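Local coordinates for protein putative phosphohistidine phosphatase, SixA (PDB 4HBZ) that probably acts as a phosphohistidine phosphatase of the histidine phosphatase superfamily, removing phosphate from phosphorylated histidine, at residues 48-51 / 52-56; 70-73 / 74-78; 127-130 / 131-135; 149-152 / 153-156. All coordinates share one frame; numbering follows the deposited sequence.

Contact 1. Residues 48-51 / 52-56; sequences AATA and AGQWL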
ATOM      1  N   ALA A  48      -2.473 -14.571   7.099  1.00 13.17           N
ATOM      2  CA  ALA A  48      -1.451 -13.623   6.683  1.00 12.85           C
ATOM      3  C   ALA A  48      -1.950 -12.187   6.896  1.00 12.25           C
ATOM      4  O   ALA A  48      -1.223 -11.309   7.364  1.00 12.13           O
ATOM      5  CB  ALA A  48      -1.090 -13.861   5.248  1.00 13.26           C
ATOM      6  N   ALA A  49      -3.188 -11.911   6.548  1.00 11.99           N
ATOM      7  CA  ALA A  49      -3.710 -10.544   6.712  1.00 11.99           C
ATOM      8  C   ALA A  49      -3.845 -10.178   8.196  1.00 11.99           C
ATOM      9  O   ALA A  49      -3.625  -9.035   8.609  1.00 13.18           O
ATOM     10  CB  ALA A  49      -5.070 -10.448   6.030  1.00 12.24           C
ATOM     11  N   THR A  50      -4.228 -11.168   8.993  1.00 12.06           N
ATOM     12  CA  THR A  50      -4.302 -10.942  10.429  1.00 12.95           C
ATOM     13  C   THR A  50      -2.951 -10.576  11.016  1.00 12.41           C
ATOM     14  O   THR A  50      -2.808  -9.617  11.813  1.00 12.86           O
ATOM     15  CB  THR A  50      -4.869 -12.194  11.110  1.00 14.03           C
ATOM     16  OG1 THR A  50      -6.190 -12.454  10.597  1.00 15.52           O
ATOM     17  CG2 THR A  50      -4.904 -12.030  12.623  1.00 15.01           C
ATOM     18  N   ALA A  51      -1.926 -11.329  10.615  1.00 11.97           N
ATOM     19  CA  ALA A  51      -0.574 -11.021  11.074  1.00 11.98           C
ATOM     20  C   ALA A  51      -0.098  -9.664  10.637  1.00 12.20           C
ATOM     21  O   ALA A  51       0.545  -8.936  11.408  1.00 12.24           O
ATOM     22  CB  ALA A  51       0.389 -12.143  10.660  1.00 12.47           C
ATOM     23  N   ALA A  52      -0.407  -9.308   9.400  1.00 12.68           N
ATOM     24  CA  ALA A  52      -0.013  -8.001   8.886  1.00 11.79           C
ATOM     25  C   ALA A  52      -0.673  -6.880   9.674  1.00 11.64           C
ATOM     26  O   ALA A  52      -0.021  -5.897  10.057  1.00 12.92           O
ATOM     27  CB  ALA A  52      -0.374  -7.891   7.418  1.00 12.37           C
ATOM     28  N   GLY A  53      -1.977  -7.016   9.949  1.00 11.88           N
ATOM     29  CA  GLY A  53      -2.659  -6.023  10.805  1.00 12.10           C
ATOM     30  C   GLY A  53      -2.060  -5.830  12.178  1.00 12.03           C
ATOM     31  O   GLY A  53      -1.943  -4.729  12.722  1.00 11.95           O
ATOM     32  N   GLN A  54      -1.726  -6.956  12.807  1.00 12.06           N
ATOM     33  CA  GLN A  54      -1.110  -6.928  14.118  1.00 11.98           C
ATOM     34  C   GLN A  54       0.214  -6.190  14.102  1.00 12.02           C
ATOM     35  O   GLN A  54       0.540  -5.427  15.005  1.00 12.64           O
ATOM     36  CB  GLN A  54      -0.981  -8.366  14.651  1.00 12.66           C
ATOM     37  CG  GLN A  54      -2.365  -8.904  15.056  1.00 13.19           C
ATOM     38  CD  GLN A  54      -2.388 -10.390  15.334  1.00 15.34           C
ATOM     39  OE1 GLN A  54      -1.358 -11.056  15.196  1.00 16.95           O
ATOM     40  NE2 GLN A  54      -3.525 -10.925  15.696  1.00 16.11           N
ATOM     41  N   TRP A  55       1.007  -6.414  13.055  1.00 12.11           N
ATOM     42  CA  TRP A  55       2.284  -5.730  12.881  1.00 12.67           C
ATOM     43  C   TRP A  55       2.064  -4.257  12.691  1.00 12.29           C
ATOM     44  O   TRP A  55       2.659  -3.454  13.393  1.00 12.70           O
ATOM     45  CB  TRP A  55       3.084  -6.321  11.713  1.00 13.80           C
ATOM     46  CG  TRP A  55       4.514  -5.789  11.721  1.00 14.48           C
ATOM     47  CD1 TRP A  55       5.564  -6.423  12.216  1.00 17.83           C
ATOM     48  CD2 TRP A  55       4.976  -4.560  11.182  1.00 15.89           C
ATOM     49  NE1 TRP A  55       6.673  -5.655  12.082  1.00 18.00           N
ATOM     50  CE2 TRP A  55       6.350  -4.512  11.422  1.00 17.26           C
ATOM     51  CE3 TRP A  55       4.377  -3.501  10.532  1.00 16.37           C
ATOM     52  CZ2 TRP A  55       7.130  -3.393  11.042  1.00 16.60           C
ATOM     53  CZ3 TRP A  55       5.153  -2.408  10.154  1.00 16.96           C
ATOM     54  CH2 TRP A  55       6.502  -2.387  10.429  1.00 16.92           C
ATOM     55  N   LEU A  56       1.177  -3.890  11.782  1.00 11.50           N
ATOM     56  CA  LEU A  56       0.881  -2.465  11.495  1.00 11.87           C
ATOM     57  C   LEU A  56       0.410  -1.742  12.746  1.00 11.59           C
ATOM     58  O   LEU A  56       0.906  -0.653  13.035  1.00 12.82           O
ATOM     59  CB  LEU A  56      -0.177  -2.343  10.399  1.00 12.71           C
ATOM     60  CG  LEU A  56       0.321  -2.723   8.996  1.00 13.18           C
ATOM     61  CD1 LEU A  56      -0.857  -2.931   8.053  1.00 14.49           C
ATOM     62  CD2 LEU A  56       1.318  -1.714   8.459  1.00 13.33           C
TER

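Contact 2. Residues 70-73 / 74-78; sequences TAAR and TRQTL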
ATOM      1  N   THR A  70     -12.419  -2.639  -4.339  1.00 11.98           N
ATOM      2  CA  THR A  70     -13.748  -3.150  -4.042  1.00 13.33           C
ATOM      3  C   THR A  70     -13.836  -4.683  -4.078  1.00 13.22           C
ATOM      4  O   THR A  70     -14.831  -5.254  -3.643  1.00 13.66           O
ATOM      5  CB  THR A  70     -14.768  -2.570  -4.999  1.00 14.62           C
ATOM      6  OG1 THR A  70     -14.281  -2.759  -6.341  1.00 14.69           O
ATOM      7  CG2 THR A  70     -14.998  -1.061  -4.688  1.00 15.38           C
ATOM      8  N   ALA A  71     -12.795  -5.364  -4.558  1.00 12.96           N
ATOM      9  CA  ALA A  71     -12.825  -6.828  -4.628  1.00 12.97           C
ATOM     10  C   ALA A  71     -13.043  -7.407  -3.214  1.00 12.41           C
ATOM     11  O   ALA A  71     -12.542  -6.846  -2.205  1.00 13.14           O
ATOM     12  CB  ALA A  71     -11.558  -7.383  -5.211  1.00 13.29           C
ATOM     13  N   ALA A  72     -13.711  -8.539  -3.141  1.00 12.35           N
ATOM     14  CA  ALA A  72     -13.891  -9.238  -1.839  1.00 13.38           C
ATOM     15  C   ALA A  72     -12.531  -9.459  -1.143  1.00 12.60           C
ATOM     16  O   ALA A  72     -12.394  -9.267   0.045  1.00 12.43           O
ATOM     17  CB  ALA A  72     -14.638 -10.536  -2.000  1.00 13.45           C
ATOM     18  N   ARG A  73     -11.516  -9.865  -1.887  1.00 12.32           N
ATOM     19  CA  ARG A  73     -10.270 -10.256  -1.265  1.00 11.89           C
ATOM     20  C   ARG A  73      -9.504  -9.122  -0.645  1.00 11.76           C
ATOM     21  O   ARG A  73      -8.818  -9.291   0.375  1.00 12.79           O
ATOM     22  CB  ARG A  73      -9.392 -11.056  -2.241  1.00 11.71           C
ATOM     23  CG  ARG A  73      -8.986 -10.326  -3.540  1.00 11.37           C
ATOM     24  CD  ARG A  73      -8.451 -11.350  -4.533  1.00 12.31           C
ATOM     25  NE  ARG A  73      -8.085 -10.827  -5.852  1.00 12.04           N
ATOM     26  CZ  ARG A  73      -8.918 -10.766  -6.906  1.00 12.68           C
ATOM     27  NH1 ARG A  73     -10.242 -10.972  -6.786  1.00 12.87           N
ATOM     28  NH2 ARG A  73      -8.440 -10.469  -8.099  1.00 13.18           N
ATOM     29  N   THR A  74      -9.595  -7.937  -1.243  1.00 11.31           N
ATOM     30  CA  THR A  74      -9.016  -6.731  -0.681  1.00 11.35           C
ATOM     31  C   THR A  74      -9.850  -6.228   0.526  1.00 11.66           C
ATOM     32  O   THR A  74      -9.322  -5.892   1.567  1.00 12.41           O
ATOM     33  CB  THR A  74      -8.858  -5.648  -1.780  1.00 12.12           C
ATOM     34  OG1 THR A  74     -10.028  -5.665  -2.599  1.00 12.41           O
ATOM     35  CG2 THR A  74      -7.661  -5.968  -2.677  1.00 11.72           C
ATOM     36  N   ARG A  75     -11.175  -6.236   0.407  1.00 12.61           N
ATOM     37  CA  ARG A  75     -12.068  -5.916   1.538  1.00 12.88           C
ATOM     38  C   ARG A  75     -11.796  -6.830   2.732  1.00 12.63           C
ATOM     39  O   ARG A  75     -11.701  -6.338   3.863  1.00 13.72           O
ATOM     40  CB  ARG A  75     -13.536  -6.033   1.128  1.00 14.56           C
ATOM     41  CG  ARG A  75     -13.999  -4.994   0.148  1.00 14.94           C
ATOM     42  CD  ARG A  75     -15.449  -5.272  -0.281  1.00 17.11           C
ATOM     43  NE  ARG A  75     -15.980  -4.295  -1.220  1.00 17.73           N
ATOM     44  CZ  ARG A  75     -16.564  -3.134  -0.885  1.00 19.71           C
ATOM     45  NH1 ARG A  75     -16.780  -2.790   0.397  1.00 19.99           N
ATOM     46  NH2 ARG A  75     -17.005  -2.349  -1.863  1.00 23.56           N
ATOM     47  N   GLN A  76     -11.668  -8.113   2.460  1.00 12.83           N
ATOM     48  CA  GLN A  76     -11.457  -9.095   3.509  1.00 13.43           C
ATOM     49  C   GLN A  76     -10.079  -8.965   4.122  1.00 13.50           C
ATOM     50  O   GLN A  76      -9.890  -9.158   5.330  1.00 12.92           O
ATOM     51  CB  GLN A  76     -11.664 -10.516   2.963  1.00 13.59           C
ATOM     52  CG  GLN A  76     -13.143 -10.797   2.714  1.00 15.36           C
ATOM     53  CD  GLN A  76     -13.382 -12.099   1.988  1.00 16.98           C
ATOM     54  OE1 GLN A  76     -12.468 -12.869   1.775  1.00 19.60           O
ATOM     55  NE2 GLN A  76     -14.626 -12.343   1.549  1.00 19.28           N
ATOM     56  N   THR A  77      -9.078  -8.646   3.325  1.00 11.59           N
ATOM     57  CA  THR A  77      -7.754  -8.380   3.865  1.00 11.31           C
ATOM     58  C   THR A  77      -7.822  -7.220   4.838  1.00 12.63           C
ATOM     59  O   THR A  77      -7.344  -7.307   5.954  1.00 12.25           O
ATOM     60  CB  THR A  77      -6.769  -8.053   2.723  1.00 11.53           C
ATOM     61  OG1 THR A  77      -6.577  -9.206   1.903  1.00 12.22           O
ATOM     62  CG2 THR A  77      -5.476  -7.603   3.278  1.00 12.21           C
ATOM     63  N   LEU A  78      -8.490  -6.153   4.435  1.00 12.56           N
ATOM     64  CA  LEU A  78      -8.645  -5.009   5.343  1.00 12.44           C
ATOM     65  C   LEU A  78      -9.360  -5.421   6.647  1.00 12.65           C
ATOM     66  O   LEU A  78      -8.923  -5.046   7.747  1.00 12.66           O
ATOM     67  CB  LEU A  78      -9.366  -3.863   4.640  1.00 12.85           C
ATOM     68  CG  LEU A  78      -9.646  -2.663   5.499  1.00 13.18           C
ATOM     69  CD1 LEU A  78      -8.419  -2.018   6.061  1.00 13.80           C
ATOM     70  CD2 LEU A  78     -10.465  -1.679   4.663  1.00 15.24           C
TER

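Contact 3. Residues 127-130 / 131-135; sequences TGWE and LVRQS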
ATOM      1  N   THR A 127       3.851   0.720  -7.989  1.00 11.39           N
ATOM      2  CA  THR A 127       3.646   2.004  -7.399  1.00 11.30           C
ATOM      3  C   THR A 127       4.774   2.339  -6.420  1.00 11.59           C
ATOM      4  O   THR A 127       5.319   3.420  -6.426  1.00 11.43           O
ATOM      5  CB  THR A 127       2.270   2.102  -6.717  1.00 11.69           C
ATOM      6  OG1 THR A 127       1.200   1.855  -7.680  1.00 11.91           O
ATOM      7  CG2 THR A 127       2.054   3.435  -6.111  1.00 12.85           C
ATOM      8  N   GLY A 128       5.079   1.382  -5.565  1.00 11.97           N
ATOM      9  CA  GLY A 128       6.172   1.577  -4.633  1.00 12.49           C
ATOM     10  C   GLY A 128       7.476   1.877  -5.354  1.00 12.39           C
ATOM     11  O   GLY A 128       8.214   2.749  -4.964  1.00 11.97           O
ATOM     12  N   TRP A 129       7.747   1.132  -6.402  0.50 12.94           N
ATOM     13  CA  TRP A 129       8.982   1.275  -7.122  0.50 14.23           C
ATOM     14  C   TRP A 129       9.072   2.657  -7.773  0.50 13.21           C
ATOM     15  O   TRP A 129      10.102   3.321  -7.683  0.50 13.62           O
ATOM     16  CB  TRP A 129       9.092   0.146  -8.140  0.50 16.00           C
ATOM     17  CG  TRP A 129      10.398   0.094  -8.769  0.50 19.43           C
ATOM     18  CD1 TRP A 129      11.524  -0.496  -8.281  0.50 20.38           C
ATOM     19  CD2 TRP A 129      10.751   0.685 -10.021  0.50 21.90           C
ATOM     20  NE1 TRP A 129      12.561  -0.333  -9.176  0.50 22.41           N
ATOM     21  CE2 TRP A 129      12.109   0.397 -10.247  0.50 22.59           C
ATOM     22  CE3 TRP A 129      10.041   1.434 -10.980  0.50 23.46           C
ATOM     23  CZ2 TRP A 129      12.776   0.812 -11.395  0.50 23.60           C
ATOM     24  CZ3 TRP A 129      10.712   1.850 -12.124  0.50 24.40           C
ATOM     25  CH2 TRP A 129      12.063   1.544 -12.315  0.50 25.17           C
ATOM     26  N   GLU A 130       7.986   3.116  -8.382  1.00 12.46           N
ATOM     27  CA  GLU A 130       8.005   4.437  -8.992  1.00 13.66           C
ATOM     28  C   GLU A 130       8.209   5.547  -7.990  1.00 12.95           C
ATOM     29  O   GLU A 130       8.929   6.517  -8.255  1.00 13.65           O
ATOM     30  CB  GLU A 130       6.770   4.684  -9.817  1.00 14.77           C
ATOM     31  CG  GLU A 130       6.742   3.857 -11.076  1.00 17.07           C
ATOM     32  CD  GLU A 130       5.917   4.450 -12.193  1.00 18.65           C
ATOM     33  OE1 GLU A 130       5.270   5.489 -12.023  1.00 19.84           O
ATOM     34  OE2 GLU A 130       6.018   3.858 -13.291  1.00 21.38           O
ATOM     35  N   LEU A 131       7.595   5.392  -6.822  1.00 12.17           N
ATOM     36  CA  LEU A 131       7.770   6.402  -5.781  1.00 11.82           C
ATOM     37  C   LEU A 131       9.212   6.463  -5.289  1.00 11.93           C
ATOM     38  O   LEU A 131       9.794   7.553  -5.074  1.00 11.68           O
ATOM     39  CB  LEU A 131       6.840   6.121  -4.582  1.00 11.85           C
ATOM     40  CG  LEU A 131       5.340   6.379  -4.856  1.00 11.68           C
ATOM     41  CD1 LEU A 131       4.522   5.910  -3.672  1.00 12.67           C
ATOM     42  CD2 LEU A 131       5.007   7.808  -5.228  1.00 12.87           C
ATOM     43  N   VAL A 132       9.810   5.275  -5.123  1.00 12.23           N
ATOM     44  CA  VAL A 132      11.234   5.204  -4.696  1.00 13.14           C
ATOM     45  C   VAL A 132      12.131   5.876  -5.710  1.00 13.83           C
ATOM     46  O   VAL A 132      13.028   6.653  -5.359  1.00 15.20           O
ATOM     47  CB  VAL A 132      11.655   3.759  -4.394  1.00 14.35           C
ATOM     48  CG1 VAL A 132      13.178   3.607  -4.332  1.00 15.26           C
ATOM     49  CG2 VAL A 132      10.959   3.296  -3.147  1.00 14.39           C
ATOM     50  N   ARG A 133      11.945   5.559  -6.986  1.00 13.89           N
ATOM     51  CA  ARG A 133      12.817   6.130  -8.004  1.00 16.16           C
ATOM     52  C   ARG A 133      12.656   7.621  -8.116  1.00 15.43           C
ATOM     53  O   ARG A 133      13.608   8.331  -8.386  1.00 16.43           O
ATOM     54  CB  ARG A 133      12.524   5.424  -9.330  1.00 17.61           C
ATOM     55  CG  ARG A 133      12.855   3.918  -9.343  1.00 20.12           C
ATOM     56  CD  ARG A 133      14.091   3.421  -8.546  1.00 25.00           C
ATOM     57  NE  ARG A 133      15.308   3.722  -9.271  1.00 28.11           N
ATOM     58  CZ  ARG A 133      16.545   3.276  -8.963  1.00 32.18           C
ATOM     59  NH1 ARG A 133      16.780   2.462  -7.910  1.00 32.51           N
ATOM     60  NH2 ARG A 133      17.558   3.652  -9.732  1.00 35.59           N
ATOM     61  N   GLN A 134      11.436   8.124  -7.958  1.00 15.07           N
ATOM     62  CA  GLN A 134      11.194   9.582  -8.001  1.00 15.39           C
ATOM     63  C   GLN A 134      11.895  10.275  -6.849  1.00 16.33           C
ATOM     64  O   GLN A 134      12.479  11.346  -6.993  1.00 17.34           O
ATOM     65  CB  GLN A 134       9.684   9.864  -8.021  1.00 15.57           C
ATOM     66  CG  GLN A 134       9.311  11.338  -8.150  1.00 16.88           C
ATOM     67  CD  GLN A 134       9.634  11.953  -9.525  1.00 20.07           C
ATOM     68  OE1 GLN A 134       9.718  11.274 -10.538  1.00 24.03           O
ATOM     69  NE2 GLN A 134       9.720  13.237  -9.551  1.00 24.76           N
ATOM     70  N   SER A 135      11.806   9.668  -5.680  1.00 15.92           N
ATOM     71  CA  SER A 135      12.470  10.236  -4.518  1.00 18.53           C
ATOM     72  C   SER A 135      14.009  10.276  -4.714  1.00 20.35           C
ATOM     73  O   SER A 135      14.668  11.284  -4.383  1.00 20.62           O
ATOM     74  CB  SER A 135      12.068   9.481  -3.270  1.00 19.66           C
ATOM     75  OG  SER A 135      12.691  10.082  -2.123  1.00 22.67           O
TER

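Contact 4. Residues 149-152 / 153-156; sequences DELR and HFAA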
ATOM      1  N   ASP A 149      14.935  -2.220  -4.814  1.00 24.77           N
ATOM      2  CA  ASP A 149      15.097  -3.642  -5.155  1.00 24.37           C
ATOM      3  C   ASP A 149      14.414  -4.575  -4.159  1.00 21.88           C
ATOM      4  O   ASP A 149      14.133  -5.685  -4.526  1.00 19.24           O
ATOM      5  CB  ASP A 149      16.579  -4.018  -5.313  1.00 28.12           C
ATOM      6  CG  ASP A 149      17.181  -3.589  -6.684  1.00 34.46           C
ATOM      7  OD1 ASP A 149      16.455  -3.189  -7.656  1.00 38.27           O
ATOM      8  OD2 ASP A 149      18.430  -3.677  -6.814  1.00 40.30           O
ATOM      9  N   GLU A 150      14.177  -4.149  -2.929  1.00 21.72           N
ATOM     10  CA  GLU A 150      13.414  -4.968  -1.960  1.00 22.14           C
ATOM     11  C   GLU A 150      12.019  -5.297  -2.428  1.00 19.34           C
ATOM     12  O   GLU A 150      11.395  -6.264  -1.931  1.00 19.52           O
ATOM     13  CB  GLU A 150      13.272  -4.271  -0.604  1.00 26.40           C
ATOM     14  CG  GLU A 150      14.575  -3.984   0.054  1.00 31.79           C
ATOM     15  CD  GLU A 150      15.096  -2.608  -0.295  1.00 34.61           C
ATOM     16  OE1 GLU A 150      14.911  -2.052  -1.446  1.00 34.81           O
ATOM     17  OE2 GLU A 150      15.738  -2.092   0.648  1.00 47.51           O
ATOM     18  N   LEU A 151      11.480  -4.533  -3.380  1.00 16.99           N
ATOM     19  CA  LEU A 151      10.145  -4.782  -3.898  1.00 15.12           C
ATOM     20  C   LEU A 151      10.054  -5.892  -4.906  1.00 14.63           C
ATOM     21  O   LEU A 151       8.961  -6.224  -5.408  1.00 16.05           O
ATOM     22  CB  LEU A 151       9.573  -3.469  -4.497  1.00 14.07           C
ATOM     23  CG  LEU A 151       9.499  -2.296  -3.525  1.00 14.15           C
ATOM     24  CD1 LEU A 151       9.328  -0.988  -4.292  1.00 14.60           C
ATOM     25  CD2 LEU A 151       8.368  -2.451  -2.547  1.00 14.61           C
ATOM     26  N   ARG A 152      11.193  -6.534  -5.211  1.00 14.97           N
ATOM     27  CA  ARG A 152      11.218  -7.546  -6.218  1.00 16.25           C
ATOM     28  C   ARG A 152      10.437  -8.795  -5.826  1.00 16.05           C
ATOM     29  O   ARG A 152       9.994  -9.553  -6.702  1.00 18.53           O
ATOM     30  CB  ARG A 152      12.669  -7.905  -6.535  1.00 16.96           C
ATOM     31  CG  ARG A 152      13.445  -8.635  -5.417  1.00 17.22           C
ATOM     32  CD  ARG A 152      14.897  -8.750  -5.783  1.00 18.48           C
ATOM     33  NE  ARG A 152      15.718  -9.467  -4.807  1.00 17.66           N
ATOM     34  CZ  ARG A 152      16.209  -8.935  -3.695  1.00 18.44           C
ATOM     35  NH1 ARG A 152      16.000  -7.654  -3.371  1.00 19.16           N
ATOM     36  NH2 ARG A 152      16.955  -9.684  -2.888  1.00 18.56           N
ATOM     37  N   HIS A 153      10.294  -9.019  -4.526  1.00 15.36           N
ATOM     38  CA  HIS A 153       9.414 -10.056  -3.996  1.00 15.51           C
ATOM     39  C   HIS A 153       8.254  -9.385  -3.320  1.00 14.14           C
ATOM     40  O   HIS A 153       8.442  -8.514  -2.454  1.00 15.47           O
ATOM     41  CB  HIS A 153      10.174 -10.912  -3.010  1.00 15.85           C
ATOM     42  CG  HIS A 153      11.233 -11.729  -3.668  1.00 17.25           C
ATOM     43  ND1 HIS A 153      12.565 -11.573  -3.375  1.00 19.65           N
ATOM     44  CD2 HIS A 153      11.173 -12.641  -4.677  1.00 20.13           C
ATOM     45  CE1 HIS A 153      13.280 -12.357  -4.163  1.00 18.79           C
ATOM     46  NE2 HIS A 153      12.467 -13.004  -4.973  1.00 22.29           N
ATOM     47  N   PHE A 154       7.052  -9.710  -3.778  1.00 12.96           N
ATOM     48  CA  PHE A 154       5.876  -9.018  -3.282  1.00 12.06           C
ATOM     49  C   PHE A 154       4.681  -9.938  -3.379  1.00 11.94           C
ATOM     50  O   PHE A 154       3.676  -9.663  -4.059  1.00 13.61           O
ATOM     51  CB  PHE A 154       5.699  -7.654  -4.022  1.00 11.30           C
ATOM     52  CG  PHE A 154       5.095  -6.559  -3.168  1.00 11.06           C
ATOM     53  CD1 PHE A 154       3.750  -6.546  -2.870  1.00 11.62           C
ATOM     54  CD2 PHE A 154       5.883  -5.585  -2.617  1.00 12.53           C
ATOM     55  CE1 PHE A 154       3.187  -5.574  -2.069  1.00 11.03           C
ATOM     56  CE2 PHE A 154       5.325  -4.608  -1.836  1.00 11.93           C
ATOM     57  CZ  PHE A 154       3.971  -4.597  -1.559  1.00 11.37           C
ATOM     58  N   ALA A 155       4.742 -11.039  -2.612  1.00 12.96           N
ATOM     59  CA  ALA A 155       3.674 -12.040  -2.617  1.00 13.19           C
ATOM     60  C   ALA A 155       2.410 -11.514  -1.977  1.00 13.00           C
ATOM     61  O   ALA A 155       2.437 -10.531  -1.262  1.00 12.42           O
ATOM     62  CB  ALA A 155       4.153 -13.239  -1.804  1.00 14.70           C
ATOM     63  N   ALA A 156       1.300 -12.183  -2.204  1.00 12.66           N
ATOM     64  CA  ALA A 156       0.038 -11.826  -1.614  1.00 11.74           C
ATOM     65  C   ALA A 156       0.187 -11.663  -0.096  1.00 11.70           C
ATOM     66  O   ALA A 156       0.676 -12.559   0.599  1.00 13.42           O
ATOM     67  CB  ALA A 156      -0.995 -12.913  -1.912  1.00 12.20           C
TER

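Contact 1. Residues 48-51 / 52-56
Ala-48 and Ala-52 touch across one turn in the middle of helix 43-59, where Ala-51 and Ala-52, followed by Thr-50, have the most surface buried by the contact. The alpha-helical pattern rests on i-to-i+4 bonds. Ala-52 N donates to Ala-48 O at 3.0 Å with an N-H...O angle of 158°, and Ala-51 O accepts from Trp-55 N, also at 3.0 Å. The methyl of Ala-52 lies alongside the preceding turn, its CB 3.5 Å from Ala-48 O and 3.6 Å from Ala-49 O. Beyond the turn it packs on Met-25 of strand 20-26 and Phe-159 of strand 159-164, while Ala-49 faces helix 72-81 at Thr-77 and Ala-80.

On the more exposed side, Thr-50 and Gln-54 run side by side in the same direction. A Thr-50 chi1 of -60° turns OG1 back beside the backbone N, where it bonds Val-46 O, and leaves CG2 anti to that N, on the glutamine's side. The extended Gln-54 brings NE2 to 3.5 Å from Thr-50 CG2, and its CG passes 3.3 Å from Thr-50 O, the acceptor of Gln-54 N at 3.0 Å.

The amide of Gln-54 thus meets a methyl and not the threonine hydroxyl. Backbone hydrogen bonds supply the polar part of the contact, the side chains add van der Waals touch, and the short alanine side chains are consistent with the close approach of helix 72-81 and strands 20-26 and 159-164.

Contact 2. Residues 70-73 / 74-78
Thr-70 and Arg-75 meet at the start of helix 72-81, the helix of the beta-alpha-beta unit formed with strands 65-69 and 86-90; Ala-71 is the N-cap residue.

Among side-chain to backbone bonds, Arg-75 NE donates to Thr-70 O at 2.8 Å with an N-H...O angle of 148°. The oxygen lies near the guanidinium plane, at its edge, whereas NE stands above the carbonyl plane. An extended chain from CG to NE carries the arginine back past the N-cap to this carbonyl, and Tyr-89 adds a cation-pi contact. Thr-74 OG1 sits 2.8 Å from Ala-71 O, but Ser-69 O also lies within reach of its one proton, so that bond is unsettled.

The backbone bonds are helical: Arg-75 N to Ala-71 O is nearly straight at 175°, and Gln-76 N donates to Ala-72 O at 2.8 Å.

Van der Waals contact is lighter. Thr-70 CG2 lies 3.7 Å from Arg-75 NH2 as the two side chains run alongside, and Gln-76 CG passes 3.2 Å from Ala-72 O while its OE1 accepts from Leu-41 N. Of the charged groups, Arg-73 points elsewhere, to a salt bridge with Asp-36.

Thr-77 OG1 is also hydrogen-bonded to Ala-28 N. Two donors of this threonine converge on Arg-73 O: Thr-77 N at 3.0 Å, well above the carbonyl plane, and Thr-77 OG1 at 2.7 Å, only slightly tilted from it.

Contact 3. Residues 127-130 / 131-135
This is an i-to-i+4 CH-pi contact between Trp-129 and Arg-133 on the outer side of helix 123-138, whose inner side lies on the mixed sheet of this histidine phosphatase fold. Arg-133 CG stands over one face of the indole, 3.6 Å from the centroid of the six-membered ring and just 9° off its normal, so the methylene is almost centred. CD lies off the ring centre, 4.0 Å from Trp-129 CE2. Trp-129 is modelled in two conformers, and this geometry belongs to one of them.

Torsions explain the placement. The indole has CG anti to the backbone N, and chi1 of Arg-133 (-64°) sets its CG above the ring; the bends at chi2 and chi3 then lead the chain outward from the ring centre. The guanidinium ends up obliquely placed, though its plane is only 10° from that of the indole. NH1 is held by Ser-145 O and Ala-147 O, bonds that should fix the far end of the arginine. A triethylene glycol, probably from the crystallisation liquor, lies about 3 Å from the tryptophan side chain.

Toward the interior, Thr-127 CG2 approaches Leu-131 CD1 at 4.3 Å, and both residues pack on Leu-102 of helix 98-106; strand 20-26 receives Thr-127 at Leu-24 and Leu-131 at Leu-22. The hydroxyl of Thr-127 bonds Thr-123 O. Each of the four i-to-i+4 backbone bonds across the segments is 3.0 Å long, including Arg-133 N to Trp-129 O. Beside that bond, Arg-133 CG passes 3.3 Å from the same Trp-129 O.

Contact 4. Residues 149-152 / 153-156
A 3-10 turn, 149-151, runs into the irregular loop before strand 159-164, and two side-chain pairs meet across that change: Leu-151 with Phe-154, and Arg-152 with its neighbour His-153. The apolar pair lies side by side and points the same way. Leu-151 CD2 touches the edge of the Phe-154 ring, near the ring plane, 3.8 Å from CE2.

On the solvent side, Arg-152 CG sits over one face of the imidazole, 4.0 Å from its centroid and 27° off the normal, a slanting CH-pi contact. Placing CG between the backbone N and the carbonyl carbon (chi1 69°) sets it over that ring. The chain then runs extended to NE, and the guanidinium is turned so that NH1 donates to Asp-149 O at 2.9 Å; the oxygen lies in the guanidinium plane, but NH1 stands well above the carbonyl plane and not on a lone pair. Arg-152 N bonds the same oxygen at 3.1 Å from the opposite face, so two donors grip this one acceptor and close the turn.

Leu-151 and Phe-154 both press against helix 123-138, the first on Trp-129 and the second on Ile-124 and Pro-125, and both also touch Ala-160 of strand 159-164. Phe-154 O accepts from Arg-26 NH1, linking the loop to the end of strand 20-26.

Overall arrangement
Two pairs of contacts touch. Contacts 1 and 2 meet where Ala-49 CB lies 3.9 Å from Thr-77 O; contacts 3 and 4 where Leu-151 CD1 reaches 3.4 Å from Trp-129 N, with the triethylene glycol about 3 Å from the side chain of Trp-129 and about 4 Å from that of Arg-152. The centres of contacts 1 and 3 lie about 24 Å apart, their helices covering opposite faces of strand 20-26: Val-23 and Met-25 against Leu-22 and Leu-24. Contacts 2 and 4 approach the Arg-His pair at the end of that strand, through Thr-74 on His-27 and Phe-154 O on Arg-26. Such a pair is the superfamily hallmark, so both contacts probably border the phosphatase site.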